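Local coordinates for protein glucoamylase (PDB 1LF6) that hydrolyses alpha-1,4-glucans as a family 15 glucoamylase, probably releasing beta-D-glucose stepwise from non-reducing chain ends, and probably also cleaves isomaltose, at residues Phe17-Val23 and His222-Ala226; Glu61-Pro65 and Ser249-Ser253; Gln482-Asp486 and Gly543-Ala547; Thr567-Ser572 and Ala623-Phe627. One frame throughout, in Å; residues are numbered along the deposited sequence.

Along the chain, contacts 1 and 2 come first and interleave, their segments alternating in sequence, whereas contacts 3 and 4 follow in series. The first two belong to the N-terminal beta domain and both reach its large antiparallel sheet; their centres are 23 Å apart, contact 1 at the surface and contact 2 buried between that sheet and the seven-stranded one. Contacts 3 and 4 lie in the family 15 glycosidase region, with centres 30 Å apart and nearest atoms about 17 Å apart. Contacts 1 and 3 sit on opposite sides of the chain's centre, 68 Å between centres. The set thus samples the two-part build of this enzyme, a beta sandwich followed by a helical-hairpin toroid.

Contact 1. Residues Phe17-Val23 and His222-Ala226; sequences FNNISAV and HYDSA
D224 and Y223, in the loop leading into strand 225-228 of the N-terminal beta domain, have the largest areas buried here, against the irregular run F17-V23 after strand 14-16. The nearest CA pairs are I20-Y223 (5.2 Å), S21-S225 (4.6 Å) and A22-A226 (5.3 Å), the end-to-end directions being 81° apart. With chi1 in p, the D224 carboxylate accepts two successive backbone amides: N19 N to OD1 at 2.8 Å and I20 N to OD2 at 3.2 Å. In return D224 N donates to I20 O (2.9 Å), and A22 N donates to S225 O (2.8 Å). Y223, chi1 m, lays one ring face under A22, whose CA sits 3.6 Å from the ring centroid in a CH-pi contact; I20 CG2 meets the ring edge, 3.8 Å from Y223 CD1. The methyls A22 CB and A226 CB touch at 3.6 Å. An irregular loop is thus held by two amides on the D224 carboxylate, two main-chain hydrogen bonds and the Y223 face against A22.

Contact 2. Residues Glu61-Pro65 and Ser249-Ser253; sequences EVYYP and SFGQS. Unlike the reference sequence in segment 249-253: Q252 (reference Gly).
Two strands from different sheets face each other here without any hydrogen bond between the segments; the closest CA atoms, those of Y64 and F250, are 7.3 Å apart. Strand 58-63 ends in segment 61-65, and a cis peptide joins Y64 to P65. At the start of the other segment, S249 faces helix 254-266, and the extended strand then sends F250 back toward V62 and Y64. F250 (chi1 m) and Y64 (chi1 t) lie with planes at 28° and centroids 5.0 Å apart, slid so far that the rings barely overlap. Instead each ring face receives the other's methylene: F250 CB is 3.3 Å from the Y64 ring centroid and Y64 CB is 4.0 Å from that of F250. At the tip of the phenyl, F250 CZ meets V62 CG1 at 3.7 Å. Next comes G251, whose CA lies 3.4 Å from Y64 OH. Q252, a departure from the reference sequence, directs its side-chain end away, and its backbone N bonds to E256. S253 then N-caps helix 254-266 through E256 N. Apolar and aromatic packing of this kind between the facing sheets is characteristic of a beta sandwich, here the super beta sandwich of the N-terminal domain.

Contact 3. Residues Gln482-Asp486 and Gly543-Ala547; sequences QKLID and GVKSA
Helix 468-489 presents Q482, I485 and D486 to the loop that leaves helix 538-541 through G543, where positive phi (78°) closes a Schellman motif. The closest CA pair, Q482 and V544, is 7.3 Å apart. I485, chi1 m and chi2 t, brings CD1 to 3.6 Å from V544 CG1 (chi1 t), and L539 touches both side chains. Helix 468-489 follows helix 445-464 and packs with it through Q482-V452 and I485-M448, as in a helical hairpin of the (alpha/alpha) barrel, so the contact ties such a hairpin to an inter-helix loop. A direct hydrogen bond runs from Q482 NE2 to V544 O at 3.1 Å. K545, m at chi1 and chi2 then extended, places NZ 3.1 Å from D486 OD2, a salt bridge whose hydrogen bond is weak; Y502 also bonds this oxygen. Water 4 accepts from K545 NZ and D486 N (3.0 Å) and donates to Q482 O (2.7 Å); water 5 accepts from K545 NZ and donates to D486 OD1 (2.7 Å).

Contact 4. Residues Thr567-Ser572 and Ala623-Phe627; sequences TPKGPS and AMEKF
G570 adopts phi 133° and psi -176°, angles at which a side chain would jam against the preceding carbonyl; its position against the helix would also drive a CB into A623 CB. Only hydrogen occupies that place, and G570 CA lies 4.9 Å from A623 CA. Strand 570-572 crosses helix 623-627 at -90°, the axes 8.4 Å apart. A type I turn from T567 to G570 leads into the strand; G570 N to T567 O (2.9 Å) closes it, T567 N to G570 O (2.8 Å) completes the pair, and T567 starts an ST turn. No hydrogen bond joins the segments. F627, chi1 m, pushes its ring into the bend of the hairpin: T567 OG1 (3.5 Å from F627 CE2) and P571 O (3.7 Å from F627 CE1) lie at the ring edge, and K569 CB is 3.6 Å from F627 CE2. The whole is a beta hairpin with a two-residue loop (P568-K569), laid perpendicularly across the last turn of helix 618-627 in the family 15 glycosidase region.

Contact 1. Residues Phe17-Val23 and His222-Ala226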
loop_
_atom_site.group_PDB
_atom_site.type_symbol
_atom_site.label_atom_id
_atom_site.label_comp_id
_atom_site.label_asym_id
_atom_site.label_seq_id
_atom_site.Cartn_x
_atom_site.Cartn_y
_atom_site.Cartn_z
ATOM N N PHE A 17 -32.074 7.767 20.922
ATOM C CA PHE A 17 -33.494 7.639 20.628
ATOM C C PHE A 17 -33.742 6.730 19.430
ATOM O O PHE A 17 -33.019 6.789 18.433
ATOM C CB PHE A 17 -34.097 9.015 20.345
ATOM C CG PHE A 17 -33.327 9.816 19.333
ATOM C CD1 PHE A 17 -32.245 10.599 19.725
ATOM C CD2 PHE A 17 -33.666 9.771 17.986
ATOM C CE1 PHE A 17 -31.515 11.328 18.790
ATOM C CE2 PHE A 17 -32.941 10.496 17.043
ATOM C CZ PHE A 17 -31.864 11.276 17.446
ATOM N N ASN A 18 -34.765 5.888 19.537
ATOM C CA ASN A 18 -35.122 4.978 18.457
ATOM C C ASN A 18 -36.568 5.248 18.062
ATOM O O ASN A 18 -37.482 4.494 18.399
ATOM C CB ASN A 18 -34.938 3.521 18.898
ATOM C CG ASN A 18 -35.224 2.536 17.783
ATOM O OD1 ASN A 18 -34.937 2.804 16.615
ATOM N ND2 ASN A 18 -35.779 1.382 18.137
ATOM N N ASN A 19 -36.755 6.345 17.338
ATOM C CA ASN A 19 -38.071 6.769 16.895
ATOM C C ASN A 19 -38.594 5.969 15.708
ATOM O O ASN A 19 -39.766 5.590 15.678
ATOM C CB ASN A 19 -38.026 8.259 16.545
ATOM C CG ASN A 19 -37.617 9.122 17.730
ATOM O OD1 ASN A 19 -36.789 10.025 17.597
ATOM N ND2 ASN A 19 -38.201 8.852 18.895
ATOM N N ILE A 20 -37.726 5.711 14.734
ATOM C CA ILE A 20 -38.120 4.970 13.541
ATOM C C ILE A 20 -36.975 4.089 13.031
ATOM O O ILE A 20 -35.897 4.583 12.699
ATOM C CB ILE A 20 -38.534 5.937 12.412
ATOM C CG1 ILE A 20 -39.478 7.008 12.967
ATOM C CG2 ILE A 20 -39.229 5.170 11.293
ATOM C CD1 ILE A 20 -39.365 8.344 12.259
ATOM N N SER A 21 -37.214 2.785 12.966
ATOM C CA SER A 21 -36.200 1.856 12.489
ATOM C C SER A 21 -36.352 1.619 10.995
ATOM O O SER A 21 -37.462 1.644 10.463
ATOM C CB SER A 21 -36.308 0.524 13.232
ATOM O OG SER A 21 -36.137 0.708 14.621
ATOM N N ALA A 22 -35.229 1.402 10.318
ATOM C CA ALA A 22 -35.242 1.142 8.885
ATOM C C ALA A 22 -35.975 -0.180 8.651
ATOM O O ALA A 22 -36.028 -1.032 9.541
ATOM C CB ALA A 22 -33.813 1.060 8.357
ATOM N N VAL A 23 -36.535 -0.350 7.458
ATOM C CA VAL A 23 -37.279 -1.562 7.140
ATOM C C VAL A 23 -36.706 -2.347 5.963
ATOM O O VAL A 23 -35.964 -1.812 5.142
ATOM C CB VAL A 23 -38.753 -1.232 6.819
ATOM C CG1 VAL A 23 -39.438 -0.656 8.045
ATOM C CG2 VAL A 23 -38.819 -0.241 5.670
ATOM N N HIS A 222 -36.392 9.022 7.114
ATOM C CA HIS A 222 -35.531 9.583 8.145
ATOM C C HIS A 222 -35.322 8.580 9.269
ATOM O O HIS A 222 -35.514 8.889 10.447
ATOM C CB HIS A 222 -36.144 10.874 8.694
ATOM C CG HIS A 222 -36.132 12.006 7.712
ATOM N ND1 HIS A 222 -34.972 12.641 7.323
ATOM C CD2 HIS A 222 -37.133 12.593 7.014
ATOM C CE1 HIS A 222 -35.258 13.569 6.427
ATOM N NE2 HIS A 222 -36.563 13.561 6.223
ATOM N N TYR A 223 -34.914 7.374 8.892
ATOM C CA TYR A 223 -34.676 6.305 9.852
ATOM C C TYR A 223 -33.528 6.661 10.785
ATOM O O TYR A 223 -32.569 7.311 10.377
ATOM C CB TYR A 223 -34.347 5.010 9.112
ATOM C CG TYR A 223 -35.391 4.594 8.102
ATOM C CD1 TYR A 223 -36.720 4.397 8.483
ATOM C CD2 TYR A 223 -35.045 4.358 6.774
ATOM C CE1 TYR A 223 -37.672 3.970 7.565
ATOM C CE2 TYR A 223 -35.988 3.931 5.850
ATOM C CZ TYR A 223 -37.299 3.736 6.251
ATOM O OH TYR A 223 -38.233 3.291 5.342
ATOM N N ASP A 224 -33.628 6.234 12.040
ATOM C CA ASP A 224 -32.578 6.514 13.010
ATOM C C ASP A 224 -32.033 5.228 13.613
ATOM O O ASP A 224 -31.389 5.246 14.663
ATOM C CB ASP A 224 -33.100 7.446 14.118
ATOM C CG ASP A 224 -34.236 6.833 14.933
ATOM O OD1 ASP A 224 -34.845 7.571 15.736
ATOM O OD2 ASP A 224 -34.520 5.624 14.786
ATOM N N SER A 225 -32.280 4.114 12.931
ATOM C CA SER A 225 -31.824 2.809 13.394
ATOM C C SER A 225 -31.826 1.787 12.259
ATOM O O SER A 225 -32.733 1.770 11.427
ATOM C CB SER A 225 -32.728 2.323 14.532
ATOM O OG SER A 225 -32.361 1.030 14.975
ATOM N N ALA A 226 -30.800 0.939 12.228
ATOM C CA ALA A 226 -30.675 -0.094 11.201
ATOM C C ALA A 226 -29.466 -0.980 11.489
ATOM O O ALA A 226 -28.544 -0.567 12.200
ATOM C CB ALA A 226 -30.537 0.550 9.822
HETATM O O HOH W 1 -31.083 5.596 17.265
HETATM O O HOH W 2 -35.170 9.994 14.995
HETATM O O HOH W 3 -33.738 -1.358 11.435
#

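Contact 2. Residues Glu61-Pro65 and Ser249-Ser253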
loop_
_atom_site.group_PDB
_atom_site.type_symbol
_atom_site.label_atom_id
_atom_site.label_comp_id
_atom_site.label_asym_id
_atom_site.label_seq_id
_atom_site.Cartn_x
_atom_site.Cartn_y
_atom_site.Cartn_z
ATOM N N GLU A 61 -11.439 4.059 2.155
ATOM C CA GLU A 61 -11.211 3.354 3.415
ATOM C C GLU A 61 -10.569 4.220 4.501
ATOM O O GLU A 61 -9.693 5.045 4.226
ATOM C CB GLU A 61 -10.321 2.123 3.207
ATOM C CG GLU A 61 -10.953 0.969 2.449
ATOM C CD GLU A 61 -10.784 1.082 0.946
ATOM O OE1 GLU A 61 -10.039 1.970 0.497
ATOM O OE2 GLU A 61 -11.394 0.271 0.217
ATOM N N VAL A 62 -11.025 4.026 5.738
ATOM C CA VAL A 62 -10.491 4.738 6.893
ATOM C C VAL A 62 -10.183 3.655 7.913
ATOM O O VAL A 62 -11.004 2.767 8.154
ATOM C CB VAL A 62 -11.507 5.746 7.490
ATOM C CG1 VAL A 62 -10.854 6.518 8.629
ATOM C CG2 VAL A 62 -11.988 6.712 6.415
ATOM N N TYR A 63 -9.004 3.732 8.516
ATOM C CA TYR A 63 -8.561 2.719 9.470
ATOM C C TYR A 63 -8.445 3.184 10.917
ATOM O O TYR A 63 -8.035 4.315 11.186
ATOM C CB TYR A 63 -7.205 2.172 9.015
ATOM C CG TYR A 63 -7.230 1.568 7.627
ATOM C CD1 TYR A 63 -7.166 0.186 7.445
ATOM C CD2 TYR A 63 -7.340 2.376 6.496
ATOM C CE1 TYR A 63 -7.216 -0.376 6.168
ATOM C CE2 TYR A 63 -7.393 1.826 5.216
ATOM C CZ TYR A 63 -7.329 0.450 5.059
ATOM O OH TYR A 63 -7.378 -0.095 3.791
ATOM N N TYR A 64 -8.787 2.279 11.831
ATOM C CA TYR A 64 -8.731 2.508 13.272
ATOM C C TYR A 64 -9.098 1.219 13.998
ATOM O O TYR A 64 -10.026 0.516 13.595
ATOM C CB TYR A 64 -9.699 3.626 13.699
ATOM C CG TYR A 64 -10.075 3.573 15.171
ATOM C CD1 TYR A 64 -11.115 2.755 15.616
ATOM C CD2 TYR A 64 -9.362 4.302 16.125
ATOM C CE1 TYR A 64 -11.436 2.661 16.967
ATOM C CE2 TYR A 64 -9.677 4.215 17.486
ATOM C CZ TYR A 64 -10.715 3.392 17.896
ATOM O OH TYR A 64 -11.039 3.295 19.232
ATOM N N PRO A 65 -8.384 0.894 15.089
ATOM C CA PRO A 65 -7.271 1.639 15.683
ATOM C C PRO A 65 -5.914 1.137 15.195
ATOM O O PRO A 65 -4.869 1.588 15.668
ATOM C CB PRO A 65 -7.466 1.390 17.165
ATOM C CG PRO A 65 -7.865 -0.053 17.171
ATOM C CD PRO A 65 -8.858 -0.149 16.020
ATOM N N SER A 249 -15.233 10.539 14.207
ATOM C CA SER A 249 -14.409 10.100 15.319
ATOM C C SER A 249 -14.612 8.622 15.627
ATOM O O SER A 249 -15.619 8.024 15.239
ATOM C CB SER A 249 -14.711 10.956 16.552
ATOM O OG SER A 249 -14.449 12.323 16.275
ATOM N N PHE A 250 -13.645 8.046 16.333
ATOM C CA PHE A 250 -13.673 6.635 16.693
ATOM C C PHE A 250 -13.484 6.446 18.192
ATOM O O PHE A 250 -12.887 7.289 18.865
ATOM C CB PHE A 250 -12.564 5.890 15.947
ATOM C CG PHE A 250 -12.685 5.963 14.449
ATOM C CD1 PHE A 250 -13.239 4.908 13.732
ATOM C CD2 PHE A 250 -12.264 7.093 13.760
ATOM C CE1 PHE A 250 -13.371 4.978 12.348
ATOM C CE2 PHE A 250 -12.392 7.175 12.376
ATOM C CZ PHE A 250 -12.947 6.113 11.668
ATOM N N GLY A 251 -13.988 5.325 18.697
ATOM C CA GLY A 251 -13.863 5.016 20.109
ATOM C C GLY A 251 -14.269 3.581 20.387
ATOM O O GLY A 251 -14.789 2.902 19.504
ATOM N N GLN A 252 -14.030 3.117 21.609
ATOM C CA GLN A 252 -14.388 1.754 21.992
ATOM C C GLN A 252 -15.752 1.758 22.682
ATOM O O GLN A 252 -16.182 0.758 23.261
ATOM C CB GLN A 252 -13.326 1.174 22.932
ATOM C CG GLN A 252 -13.533 -0.293 23.296
ATOM C CD GLN A 252 -12.532 -0.780 24.327
ATOM O OE1 GLN A 252 -12.454 -0.244 25.435
ATOM N NE2 GLN A 252 -11.759 -1.801 23.968
ATOM N N SER A 253 -16.425 2.901 22.611
ATOM C CA SER A 253 -17.741 3.067 23.217
ATOM C C SER A 253 -18.414 4.299 22.634
ATOM O O SER A 253 -17.768 5.120 21.983
ATOM C CB SER A 253 -17.616 3.223 24.739
ATOM O OG SER A 253 -17.012 4.458 25.087
#

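Contact 3. Residues Gln482-Asp486 and Gly543-Ala547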
loop_
_atom_site.group_PDB
_atom_site.type_symbol
_atom_site.label_atom_id
_atom_site.label_comp_id
_atom_site.label_asym_id
_atom_site.label_seq_id
_atom_site.Cartn_x
_atom_site.Cartn_y
_atom_site.Cartn_z
ATOM N N GLN A 482 26.936 -19.854 -4.269
ATOM C CA GLN A 482 27.245 -18.809 -5.234
ATOM C C GLN A 482 27.825 -19.434 -6.500
ATOM O O GLN A 482 27.500 -19.012 -7.610
ATOM C CB GLN A 482 28.236 -17.807 -4.632
ATOM C CG GLN A 482 28.360 -16.471 -5.381
ATOM C CD GLN A 482 29.295 -16.530 -6.580
ATOM O OE1 GLN A 482 30.185 -17.377 -6.654
ATOM N NE2 GLN A 482 29.109 -15.605 -7.517
ATOM N N LYS A 483 28.677 -20.442 -6.332
ATOM C CA LYS A 483 29.295 -21.127 -7.469
ATOM C C LYS A 483 28.296 -22.018 -8.215
ATOM O O LYS A 483 28.540 -22.405 -9.355
ATOM C CB LYS A 483 30.480 -21.991 -7.002
ATOM C CG LYS A 483 31.747 -21.233 -6.607
ATOM C CD LYS A 483 32.418 -20.591 -7.812
ATOM C CE LYS A 483 33.891 -20.270 -7.545
ATOM N NZ LYS A 483 34.105 -19.248 -6.486
ATOM N N LEU A 484 27.179 -22.342 -7.575
ATOM C CA LEU A 484 26.168 -23.202 -8.192
ATOM C C LEU A 484 25.021 -22.466 -8.884
ATOM O O LEU A 484 24.263 -23.074 -9.640
ATOM C CB LEU A 484 25.587 -24.150 -7.145
ATOM C CG LEU A 484 26.585 -25.140 -6.537
ATOM C CD1 LEU A 484 25.888 -25.984 -5.496
ATOM C CD2 LEU A 484 27.180 -26.016 -7.636
ATOM N N ILE A 485 24.892 -21.168 -8.623
ATOM C CA ILE A 485 23.828 -20.377 -9.227
ATOM C C ILE A 485 23.740 -20.617 -10.733
ATOM O O ILE A 485 22.670 -20.928 -11.257
ATOM C CB ILE A 485 24.035 -18.863 -8.958
ATOM C CG1 ILE A 485 23.782 -18.560 -7.479
ATOM C CG2 ILE A 485 23.097 -18.029 -9.840
ATOM C CD1 ILE A 485 24.020 -17.113 -7.102
ATOM N N ASP A 486 24.871 -20.492 -11.419
ATOM C CA ASP A 486 24.905 -20.681 -12.860
ATOM C C ASP A 486 24.522 -22.086 -13.277
ATOM O O ASP A 486 23.695 -22.270 -14.165
ATOM C CB ASP A 486 26.295 -20.343 -13.409
ATOM C CG ASP A 486 26.587 -18.858 -13.365
ATOM O OD1 ASP A 486 27.683 -18.450 -13.799
ATOM O OD2 ASP A 486 25.712 -18.099 -12.895
ATOM N N GLY A 543 25.124 -7.732 -5.257
ATOM C CA GLY A 543 26.570 -7.887 -5.344
ATOM C C GLY A 543 27.054 -9.319 -5.478
ATOM O O GLY A 543 28.206 -9.639 -5.150
ATOM N N VAL A 544 26.173 -10.186 -5.966
ATOM C CA VAL A 544 26.487 -11.598 -6.142
ATOM C C VAL A 544 27.107 -11.849 -7.515
ATOM O O VAL A 544 27.968 -12.717 -7.664
ATOM C CB VAL A 544 25.212 -12.456 -5.949
ATOM C CG1 VAL A 544 25.505 -13.923 -6.220
ATOM C CG2 VAL A 544 24.700 -12.281 -4.520
ATOM N N LYS A 545 26.661 -11.085 -8.510
ATOM C CA LYS A 545 27.182 -11.184 -9.875
ATOM C C LYS A 545 27.549 -9.781 -10.354
ATOM O O LYS A 545 26.978 -8.801 -9.882
ATOM C CB LYS A 545 26.133 -11.788 -10.812
ATOM C CG LYS A 545 25.788 -13.247 -10.517
ATOM C CD LYS A 545 26.951 -14.178 -10.854
ATOM C CE LYS A 545 26.585 -15.643 -10.608
ATOM N NZ LYS A 545 27.685 -16.577 -10.990
ATOM N N SER A 546 28.502 -9.686 -11.279
ATOM C CA SER A 546 28.936 -8.393 -11.816
ATOM C C SER A 546 27.944 -7.897 -12.855
ATOM O O SER A 546 27.421 -8.685 -13.636
ATOM C CB SER A 546 30.311 -8.523 -12.472
ATOM O OG SER A 546 31.244 -9.083 -11.568
ATOM N N ALA A 547 27.695 -6.591 -12.869
ATOM C CA ALA A 547 26.765 -6.008 -13.828
ATOM C C ALA A 547 27.170 -6.285 -15.280
ATOM O O ALA A 547 26.314 -6.313 -16.164
ATOM C CB ALA A 547 26.642 -4.499 -13.595
HETATM O O HOH W 4 27.385 -19.220 -10.323
HETATM O O HOH W 5 28.866 -15.987 -13.688
#

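Contact 4. Residues Thr567-Ser572 and Ala623-Phe627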
loop_
_atom_site.group_PDB
_atom_site.type_symbol
_atom_site.label_atom_id
_atom_site.label_comp_id
_atom_site.label_asym_id
_atom_site.label_seq_id
_atom_site.Cartn_x
_atom_site.Cartn_y
_atom_site.Cartn_z
ATOM N N THR A 567 6.139 2.202 -22.832
ATOM C CA THR A 567 4.855 2.890 -22.755
ATOM C C THR A 567 5.063 4.369 -23.069
ATOM O O THR A 567 6.196 4.850 -23.112
ATOM C CB THR A 567 4.253 2.823 -21.341
ATOM O OG1 THR A 567 5.002 3.691 -20.484
ATOM C CG2 THR A 567 4.308 1.408 -20.792
ATOM N N PRO A 568 3.971 5.112 -23.297
ATOM C CA PRO A 568 4.164 6.534 -23.584
ATOM C C PRO A 568 4.652 7.319 -22.359
ATOM O O PRO A 568 4.829 8.529 -22.428
ATOM C CB PRO A 568 2.786 6.982 -24.089
ATOM C CG PRO A 568 1.850 6.015 -23.484
ATOM C CD PRO A 568 2.584 4.702 -23.568
ATOM N N LYS A 569 4.874 6.616 -21.248
ATOM C CA LYS A 569 5.361 7.231 -20.012
ATOM C C LYS A 569 6.804 6.782 -19.776
ATOM O O LYS A 569 7.493 7.286 -18.883
ATOM C CB LYS A 569 4.530 6.781 -18.805
ATOM C CG LYS A 569 3.054 7.122 -18.853
ATOM C CD LYS A 569 2.788 8.539 -18.397
ATOM C CE LYS A 569 1.295 8.749 -18.157
ATOM N NZ LYS A 569 1.019 10.019 -17.441
ATOM N N GLY A 570 7.250 5.820 -20.577
ATOM C CA GLY A 570 8.590 5.292 -20.428
ATOM C C GLY A 570 8.578 3.770 -20.444
ATOM O O GLY A 570 7.531 3.152 -20.624
ATOM N N PRO A 571 9.733 3.131 -20.238
ATOM C CA PRO A 571 9.765 1.673 -20.255
ATOM C C PRO A 571 9.424 1.001 -18.935
ATOM O O PRO A 571 9.666 1.549 -17.854
ATOM C CB PRO A 571 11.194 1.385 -20.666
ATOM C CG PRO A 571 11.939 2.433 -19.874
ATOM C CD PRO A 571 11.096 3.684 -20.106
ATOM N N SER A 572 8.839 -0.187 -19.040
ATOM C CA SER A 572 8.527 -1.003 -17.872
ATOM C C SER A 572 8.554 -2.461 -18.326
ATOM O O SER A 572 8.614 -2.741 -19.523
ATOM C CB SER A 572 7.167 -0.650 -17.271
ATOM O OG SER A 572 7.087 -1.155 -15.940
ATOM N N ALA A 623 10.830 7.951 -15.641
ATOM C CA ALA A 623 9.737 7.044 -15.971
ATOM C C ALA A 623 8.884 6.755 -14.733
ATOM O O ALA A 623 7.653 6.781 -14.793
ATOM C CB ALA A 623 10.283 5.749 -16.542
ATOM N N MET A 624 9.535 6.466 -13.612
ATOM C CA MET A 624 8.796 6.193 -12.390
ATOM C C MET A 624 7.968 7.407 -11.978
ATOM O O MET A 624 6.840 7.265 -11.490
ATOM C CB MET A 624 9.746 5.793 -11.253
ATOM C CG MET A 624 10.313 4.379 -11.388
ATOM S SD MET A 624 10.979 3.742 -9.841
ATOM C CE MET A 624 9.507 3.201 -9.017
ATOM N N GLU A 625 8.518 8.601 -12.189
ATOM C CA GLU A 625 7.815 9.832 -11.831
ATOM C C GLU A 625 6.541 9.996 -12.649
ATOM O O GLU A 625 5.504 10.384 -12.119
ATOM C CB GLU A 625 8.736 11.047 -12.021
ATOM C CG GLU A 625 9.853 11.091 -10.990
ATOM C CD GLU A 625 10.908 12.143 -11.275
ATOM O OE1 GLU A 625 11.882 12.212 -10.496
ATOM O OE2 GLU A 625 10.769 12.892 -12.267
ATOM N N LYS A 626 6.618 9.677 -13.936
ATOM C CA LYS A 626 5.464 9.792 -14.814
ATOM C C LYS A 626 4.448 8.683 -14.538
ATOM O O LYS A 626 3.256 8.856 -14.781
ATOM C CB LYS A 626 5.914 9.755 -16.279
ATOM C CG LYS A 626 6.934 10.843 -16.634
ATOM C CD LYS A 626 7.426 10.710 -18.064
ATOM C CE LYS A 626 8.648 11.587 -18.326
ATOM N NZ LYS A 626 8.377 13.012 -18.009
ATOM N N PHE A 627 4.916 7.548 -14.020
ATOM C CA PHE A 627 4.017 6.441 -13.712
ATOM C C PHE A 627 3.154 6.774 -12.500
ATOM O O PHE A 627 2.050 6.248 -12.346
ATOM C CB PHE A 627 4.815 5.158 -13.447
ATOM C CG PHE A 627 5.269 4.453 -14.696
ATOM C CD1 PHE A 627 6.525 3.855 -14.756
ATOM C CD2 PHE A 627 4.439 4.385 -15.819
ATOM C CE1 PHE A 627 6.953 3.202 -15.918
ATOM C CE2 PHE A 627 4.859 3.734 -16.983
ATOM C CZ PHE A 627 6.119 3.141 -17.034
#